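Local coordinates for alpha-L-rhamnosidase (Klebsiella oxytoca, PDB 4XHC), which hydrolyses terminal alpha-L-rhamnose residues from rhamnosides, as a two-domain glycoside hydrolase of family 78, at residues S51-A63 with V95-L107. Residues are numbered along the deposited sequence; the frame is centred on the assembly and turned at random.
Sequences SRQAHPPIAVVEA and VIIDFGSHYVGYL
P57 sets its CB squarely over the centre of the F99 ring, 3.7 Å from the ring centroid and only 8° off the ring normal, a CH-pi contact made by the loop between strands 51-55 and 59-65 onto the ring of F99. The same P57 CB also packs against the CG2 methyl of I97. The F99 ring lies edge-to-face with F173. Next to the proline, the peptide N atoms of I58 and A59 both reach D98 O, at 3.0 Å from I58 N and 3.3 Å from A59 N, each in the carbonyl plane: a classic beta bulge. D98 N returns a bond to A59 O, and V61 N donates to I96 O nearly straight. Strands 59-65 and 94-99 are thus antiparallel neighbours in a beta sheet of the N-terminal domain of this family 78 enzyme. V60 and I97 share one face of it, V60 CG2 touching I97 CD1; on the other, V61 CG2 meets I96 CG2 at 3.7 Å. The D98 carboxylate, swung anti to its backbone N (chi1 -174°), accepts G100 N on OD1 in an Asx turn, and OD1 also forms a salt bridge with R174. Beyond the turn the two segments meet through flat groups. Y103 CE1 sits over one face of the H55 imidazole, toward its rim, the rings meeting obliquely with their planes 37° apart. Farther along, R52 bends at chi3 to bring NH2 within 3.5 Å of Y106 CD1; the guanidinium and phenol planes are nearly parallel, but NH2 approaches the ring obliquely.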
loop_
_atom_site.group_PDB
_atom_site.type_symbol
_atom_site.label_atom_id
_atom_site.label_comp_id
_atom_site.label_asym_id
_atom_site.label_seq_id
_atom_site.Cartn_x
_atom_site.Cartn_y
_atom_site.Cartn_z
ATOM N N SER A 51 13.451 2.661 23.207
ATOM C CA SER A 51 12.602 3.720 23.732
ATOM C C SER A 51 11.829 4.343 22.575
ATOM O O SER A 51 12.395 4.624 21.524
ATOM C CB SER A 51 13.436 4.780 24.455
ATOM O OG SER A 51 14.022 5.683 23.533
ATOM N N ARG A 52 10.541 4.571 22.792
ATOM C CA ARG A 52 9.635 5.109 21.781
ATOM C C ARG A 52 9.164 6.475 22.283
ATOM O O ARG A 52 8.797 6.603 23.441
ATOM C CB ARG A 52 8.477 4.112 21.575
ATOM C CG ARG A 52 7.239 4.608 20.827
ATOM C CD ARG A 52 6.208 3.488 20.637
ATOM N NE ARG A 52 6.732 2.414 19.773
ATOM C CZ ARG A 52 6.243 2.048 18.578
ATOM N NH1 ARG A 52 5.163 2.633 18.048
ATOM N NH2 ARG A 52 6.839 1.063 17.906
ATOM N N GLN A 53 9.197 7.498 21.431
ATOM C CA GLN A 53 8.870 8.864 21.860
ATOM C C GLN A 53 8.241 9.719 20.750
ATOM O O GLN A 53 8.834 9.890 19.685
ATOM C CB GLN A 53 10.134 9.535 22.376
ATOM C CG GLN A 53 9.945 10.976 22.807
ATOM C CD GLN A 53 11.012 11.441 23.781
ATOM O OE1 GLN A 53 12.111 10.879 23.850
ATOM N NE2 GLN A 53 10.689 12.473 24.549
ATOM N N ALA A 54 7.057 10.274 21.019
ATOM C CA ALA A 54 6.275 11.027 20.014
ATOM C C ALA A 54 6.832 12.425 19.698
ATOM O O ALA A 54 7.326 13.118 20.582
ATOM C CB ALA A 54 4.827 11.148 20.463
ATOM N N HIS A 55 6.733 12.835 18.436
ATOM C CA HIS A 55 7.154 14.171 18.015
ATOM C C HIS A 55 6.229 14.729 16.945
ATOM O O HIS A 55 5.960 14.056 15.952
ATOM C CB HIS A 55 8.565 14.129 17.445
ATOM C CG HIS A 55 9.636 14.101 18.484
ATOM N ND1 HIS A 55 10.359 12.963 18.775
ATOM C CD2 HIS A 55 10.113 15.071 19.295
ATOM C CE1 HIS A 55 11.242 13.234 19.717
ATOM N NE2 HIS A 55 11.112 14.505 20.052
ATOM N N PRO A 56 5.748 15.971 17.126
ATOM C CA PRO A 56 4.975 16.590 16.055
ATOM C C PRO A 56 5.912 17.263 15.056
ATOM O O PRO A 56 7.050 17.571 15.410
ATOM C CB PRO A 56 4.147 17.631 16.799
ATOM C CG PRO A 56 5.038 18.058 17.923
ATOM C CD PRO A 56 5.926 16.889 18.267
ATOM N N PRO A 57 5.443 17.500 13.820
ATOM C CA PRO A 57 6.235 18.237 12.841
ATOM C C PRO A 57 6.166 19.730 13.116
ATOM O O PRO A 57 5.361 20.151 13.940
ATOM C CB PRO A 57 5.564 17.893 11.518
ATOM C CG PRO A 57 4.163 17.561 11.870
ATOM C CD PRO A 57 4.127 17.113 13.294
ATOM N N ILE A 58 6.989 20.524 12.433
ATOM C CA ILE A 58 7.053 21.972 12.706
ATOM C C ILE A 58 6.401 22.870 11.648
ATOM O O ILE A 58 6.040 23.992 11.958
ATOM C CB ILE A 58 8.501 22.469 12.958
ATOM C CG1 ILE A 58 9.341 22.447 11.667
ATOM C CG2 ILE A 58 9.156 21.639 14.054
ATOM C CD1 ILE A 58 10.652 23.211 11.762
ATOM N N ALA A 59 6.253 22.405 10.411
ATOM C CA ALA A 59 5.663 23.256 9.381
ATOM C C ALA A 59 5.212 22.509 8.131
ATOM O O ALA A 59 5.624 21.375 7.872
ATOM C CB ALA A 59 6.649 24.349 8.992
ATOM N N VAL A 60 4.344 23.178 7.372
ATOM C CA VAL A 60 4.046 22.814 5.993
ATOM C C VAL A 60 4.904 23.696 5.099
ATOM O O VAL A 60 4.997 24.901 5.320
ATOM C CB VAL A 60 2.556 23.041 5.660
ATOM C CG1 VAL A 60 2.275 22.736 4.195
ATOM C CG2 VAL A 60 1.684 22.183 6.562
ATOM N N VAL A 61 5.519 23.101 4.087
ATOM C CA VAL A 61 6.407 23.838 3.192
ATOM C C VAL A 61 6.087 23.564 1.729
ATOM O O VAL A 61 5.327 22.648 1.412
ATOM C CB VAL A 61 7.894 23.496 3.449
ATOM C CG1 VAL A 61 8.263 23.785 4.895
ATOM C CG2 VAL A 61 8.200 22.043 3.093
ATOM N N GLU A 62 6.669 24.384 0.857
ATOM C CA GLU A 62 6.569 24.215 -0.583
ATOM C C GLU A 62 7.955 24.152 -1.182
ATOM O O GLU A 62 8.843 24.912 -0.791
ATOM C CB GLU A 62 5.821 25.378 -1.225
ATOM C CG GLU A 62 4.308 25.241 -1.188
ATOM C CD GLU A 62 3.600 26.365 -1.927
ATOM O OE1 GLU A 62 4.279 27.123 -2.666
ATOM O OE2 GLU A 62 2.362 26.482 -1.762
ATOM N N ALA A 63 8.121 23.256 -2.155
ATOM C CA ALA A 63 9.402 23.038 -2.805
ATOM C C ALA A 63 9.538 23.956 -3.999
ATOM O O ALA A 63 8.587 24.145 -4.740
ATOM C CB ALA A 63 9.508 21.591 -3.250
ATOM N N VAL A 95 0.615 18.129 0.001
ATOM C CA VAL A 95 1.422 19.015 0.827
ATOM C C VAL A 95 2.724 18.346 1.195
ATOM O O VAL A 95 2.848 17.127 1.070
ATOM C CB VAL A 95 0.692 19.380 2.123
ATOM C CG1 VAL A 95 -0.504 20.260 1.806
ATOM C CG2 VAL A 95 0.255 18.121 2.869
ATOM N N ILE A 96 3.694 19.144 1.635
ATOM C CA ILE A 96 4.929 18.607 2.202
ATOM C C ILE A 96 5.070 19.052 3.654
ATOM O O ILE A 96 5.074 20.250 3.941
ATOM C CB ILE A 96 6.165 19.059 1.425
ATOM C CG1 ILE A 96 6.100 18.542 -0.016
ATOM C CG2 ILE A 96 7.417 18.536 2.122
ATOM C CD1 ILE A 96 7.139 19.148 -0.932
ATOM N N ILE A 97 5.180 18.070 4.550
ATOM C CA ILE A 97 5.328 18.302 5.981
ATOM C C ILE A 97 6.806 18.233 6.390
ATOM O O ILE A 97 7.469 17.200 6.208
ATOM C CB ILE A 97 4.559 17.239 6.805
ATOM C CG1 ILE A 97 3.118 17.044 6.308
ATOM C CG2 ILE A 97 4.557 17.601 8.283
ATOM C CD1 ILE A 97 2.200 18.202 6.576
ATOM N N ASP A 98 7.328 19.338 6.922
ATOM C CA ASP A 98 8.686 19.380 7.471
ATOM C C ASP A 98 8.615 18.995 8.933
ATOM O O ASP A 98 7.971 19.695 9.712
ATOM C CB ASP A 98 9.269 20.794 7.334
ATOM C CG ASP A 98 10.733 20.885 7.752
ATOM O OD1 ASP A 98 11.320 19.895 8.249
ATOM O OD2 ASP A 98 11.306 21.978 7.579
ATOM N N PHE A 99 9.277 17.894 9.302
ATOM C CA PHE A 99 9.319 17.458 10.706
ATOM C C PHE A 99 10.392 18.163 11.538
ATOM O O PHE A 99 10.381 18.063 12.758
ATOM C CB PHE A 99 9.450 15.937 10.827
ATOM C CG PHE A 99 8.136 15.215 10.739
ATOM C CD1 PHE A 99 7.474 15.089 9.528
ATOM C CD2 PHE A 99 7.543 14.682 11.871
ATOM C CE1 PHE A 99 6.252 14.430 9.446
ATOM C CE2 PHE A 99 6.321 14.019 11.797
ATOM C CZ PHE A 99 5.678 13.890 10.583
ATOM N N GLY A 100 11.303 18.888 10.894
ATOM C CA GLY A 100 12.220 19.781 11.624
ATOM C C GLY A 100 13.579 19.191 11.968
ATOM O O GLY A 100 14.554 19.917 12.061
ATOM N N SER A 101 13.637 17.879 12.181
ATOM C CA SER A 101 14.900 17.162 12.367
ATOM C C SER A 101 14.826 15.807 11.637
ATOM O O SER A 101 13.886 15.541 10.881
ATOM C CB SER A 101 15.197 16.968 13.859
ATOM O OG SER A 101 16.568 16.660 14.078
ATOM N N HIS A 102 15.823 14.961 11.864
ATOM C CA HIS A 102 15.897 13.650 11.240
ATOM C C HIS A 102 15.361 12.618 12.225
ATOM O O HIS A 102 15.874 12.504 13.334
ATOM C CB HIS A 102 17.353 13.349 10.908
ATOM C CG HIS A 102 17.553 12.073 10.161
ATOM N ND1 HIS A 102 17.602 12.027 8.786
ATOM C CD2 HIS A 102 17.734 10.802 10.590
ATOM C CE1 HIS A 102 17.794 10.779 8.400
ATOM N NE2 HIS A 102 17.876 10.015 9.476
ATOM N N TYR A 103 14.333 11.869 11.829
ATOM C CA TYR A 103 13.708 10.902 12.725
ATOM C C TYR A 103 13.682 9.489 12.136
ATOM O O TYR A 103 13.644 9.300 10.921
ATOM C CB TYR A 103 12.282 11.338 13.075
ATOM C CG TYR A 103 12.202 12.619 13.875
ATOM C CD1 TYR A 103 12.403 12.623 15.250
ATOM C CD2 TYR A 103 11.904 13.827 13.258
ATOM C CE1 TYR A 103 12.315 13.797 15.983
ATOM C CE2 TYR A 103 11.815 15.005 13.982
ATOM C CZ TYR A 103 12.021 14.989 15.342
ATOM O OH TYR A 103 11.930 16.168 16.047
ATOM N N VAL A 104 13.713 8.507 13.029
ATOM C CA VAL A 104 13.564 7.111 12.676
ATOM C C VAL A 104 12.400 6.603 13.479
ATOM O O VAL A 104 12.444 6.654 14.704
ATOM C CB VAL A 104 14.792 6.301 13.100
ATOM C CG1 VAL A 104 14.634 4.847 12.685
ATOM C CG2 VAL A 104 16.050 6.920 12.517
ATOM N N GLY A 105 11.362 6.105 12.824
ATOM C CA GLY A 105 10.217 5.636 13.580
ATOM C C GLY A 105 8.942 5.383 12.809
ATOM O O GLY A 105 8.957 5.134 11.609
ATOM N N TYR A 106 7.827 5.463 13.523
ATOM C CA TYR A 106 6.548 5.028 13.004
ATOM C C TYR A 106 5.595 6.205 12.902
ATOM O O TYR A 106 5.500 7.003 13.832
ATOM C CB TYR A 106 6.008 3.931 13.919
ATOM C CG TYR A 106 6.959 2.752 13.993
ATOM C CD1 TYR A 106 7.960 2.688 14.971
ATOM C CD2 TYR A 106 6.892 1.719 13.053
ATOM C CE1 TYR A 106 8.849 1.622 15.024
ATOM C CE2 TYR A 106 7.771 0.643 13.106
ATOM C CZ TYR A 106 8.745 0.600 14.089
ATOM O OH TYR A 106 9.610 -0.463 14.123
ATOM N N LEU A 107 4.910 6.315 11.766
ATOM C CA LEU A 107 3.960 7.411 11.513
ATOM C C LEU A 107 2.546 7.137 12.075
ATOM O O LEU A 107 2.007 6.039 11.920
ATOM C CB LEU A 107 3.869 7.677 10.012
ATOM C CG LEU A 107 3.150 8.959 9.584
ATOM C CD1 LEU A 107 3.950 10.201 9.938
ATOM C CD2 LEU A 107 2.872 8.939 8.087
#